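Local atomic coordinates of pyruvate kinase 1 (Trypanosoma brucei brucei, PDB entry 4KCT), a protein that catalyses transfer of the phosphoryl group of phosphoenolpyruvate to ADP, giving pyruvate and ATP, and has an intrinsic decarboxylase activity. Residues C276-Q279 and M280-S284. Sequence-based numbering, arbitrary orientation.
Sequences CVAQ and MCIIS
The carboxamide of Gln-279 meets Ile-283 obliquely: CD1 of Ile-283 lies off the amide plane, beyond the side of the amide between CG and NE2 and 4.1 Å from NE2 of Gln-279, rather than squarely over a face. Both polar atoms of the amide are engaged, OE1 by NH1 of Arg-263, a residue of the pyruvate pocket that makes Gln-279 a second-shell partner of that site, and NE2 by OD1 of Asn-323, which should fix its rotation. The aliphatic part comes closer, with CG of Gln-279 3.6 Å from CD1 of Ile-283. The two side chains run alongside each other and point the same way. Gln-279 carries CG anti to its own N (chi1 173°) and continues extended. In Ile-283, CG1 is anti to the carbonyl carbon (chi1 -69°) and lies beside the backbone N, on the side of the preceding turn; the extended chi2 then carries CD1 along CG of Gln-279. One residue earlier the analogous i to i+4 pair is looser, with Ala-278 CB 4.4 Å from Ile-282 CD1.

These pairs sit on helix 275-289, which joins parallel strands 258-262 and 293-296 in a beta-alpha-beta crossover of the TIM barrel. Ile-282 packs on the first strand, through Ile-259 and Val-261, and Ile-283 on Val-293 of the second.

Regular alpha-helical bonding underlies the spacing: Ile-282 N reaches Ala-278 O at 2.8 Å and Ile-283 N reaches Gln-279 O at 2.9 Å, the latter with an N-H...O angle of 168°. Farther round the helix, Met-280 lies with CG 3.3 Å from Cys-276 O, the carbonyl oxygen that also accepts the hydrogen bond from Met-280 N, 3.1 Å away. This flank faces another subunit of the tetramer: Cys-276 packs on Val-314 and Met-280 on Asn-7, both of that second subunit.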
loop_
_atom_site.group_PDB
_atom_site.type_symbol
_atom_site.label_atom_id
_atom_site.label_comp_id
_atom_site.label_asym_id
_atom_site.label_seq_id
_atom_site.Cartn_x
_atom_site.Cartn_y
_atom_site.Cartn_z
ATOM N N CYS A 276 -7.701 10.993 24.790
ATOM C CA CYS A 276 -7.985 10.309 23.523
ATOM C C CYS A 276 -6.729 9.813 22.833
ATOM O O CYS A 276 -6.733 8.731 22.221
ATOM C CB CYS A 276 -8.783 11.202 22.596
ATOM S SG CYS A 276 -10.220 11.914 23.417
ATOM N N VAL A 277 -5.662 10.600 22.925
ATOM C CA VAL A 277 -4.408 10.264 22.295
ATOM C C VAL A 277 -3.732 9.106 23.063
ATOM O O VAL A 277 -3.327 8.116 22.462
ATOM C CB VAL A 277 -3.471 11.488 22.285
ATOM C CG1 VAL A 277 -2.119 11.127 21.693
ATOM C CG2 VAL A 277 -4.130 12.660 21.529
ATOM N N ALA A 278 -3.674 9.216 24.390
ATOM C CA ALA A 278 -3.191 8.101 25.222
ATOM C C ALA A 278 -3.963 6.818 24.923
ATOM O O ALA A 278 -3.379 5.742 24.759
ATOM C CB ALA A 278 -3.307 8.455 26.705
ATOM N N GLN A 279 -5.280 6.932 24.852
ATOM C CA GLN A 279 -6.125 5.750 24.666
ATOM C C GLN A 279 -5.754 5.042 23.352
ATOM O O GLN A 279 -5.544 3.814 23.315
ATOM C CB GLN A 279 -7.610 6.164 24.610
ATOM C CG GLN A 279 -8.545 5.012 24.255
ATOM C CD GLN A 279 -10.011 5.383 24.430
ATOM O OE1 GLN A 279 -10.370 6.104 25.375
ATOM N NE2 GLN A 279 -10.875 4.841 23.561
ATOM N N MET A 280 -5.720 5.803 22.263
ATOM C CA MET A 280 -5.426 5.209 20.970
ATOM C C MET A 280 -4.063 4.541 20.971
ATOM O O MET A 280 -3.878 3.483 20.388
ATOM C CB MET A 280 -5.457 6.278 19.879
ATOM C CG MET A 280 -6.854 6.783 19.560
ATOM S SD MET A 280 -6.734 8.280 18.540
ATOM C CE MET A 280 -6.408 7.547 16.959
ATOM N N CYS A 281 -3.080 5.247 21.504
ATOM C CA CYS A 281 -1.710 4.743 21.555
ATOM C C CYS A 281 -1.580 3.449 22.391
ATOM O O CYS A 281 -1.081 2.450 21.907
ATOM C CB CYS A 281 -0.792 5.817 22.120
ATOM S SG CYS A 281 0.898 5.230 22.341
ATOM N N ILE A 282 -2.181 3.445 23.582
ATOM C CA ILE A 282 -2.100 2.305 24.480
ATOM C C ILE A 282 -2.855 1.090 23.913
ATOM O O ILE A 282 -2.335 -0.036 23.910
ATOM C CB ILE A 282 -2.640 2.666 25.865
ATOM C CG1 ILE A 282 -1.694 3.654 26.569
ATOM C CG2 ILE A 282 -2.851 1.424 26.708
ATOM C CD1 ILE A 282 -2.353 4.328 27.771
ATOM N N ILE A 283 -4.047 1.313 23.382
ATOM C CA ILE A 283 -4.778 0.196 22.813
ATOM C C ILE A 283 -4.003 -0.447 21.663
ATOM O O ILE A 283 -3.833 -1.695 21.608
ATOM C CB ILE A 283 -6.197 0.591 22.365
ATOM C CG1 ILE A 283 -7.067 0.889 23.611
ATOM C CG2 ILE A 283 -6.795 -0.545 21.526
ATOM C CD1 ILE A 283 -8.439 1.544 23.278
ATOM N N SER A 284 -3.495 0.387 20.760
ATOM C CA SER A 284 -2.740 -0.132 19.608
ATOM C C SER A 284 -1.469 -0.853 20.041
ATOM O O SER A 284 -1.148 -1.907 19.511
ATOM C CB SER A 284 -2.427 0.983 18.616
ATOM O OG SER A 284 -3.667 1.414 18.006
#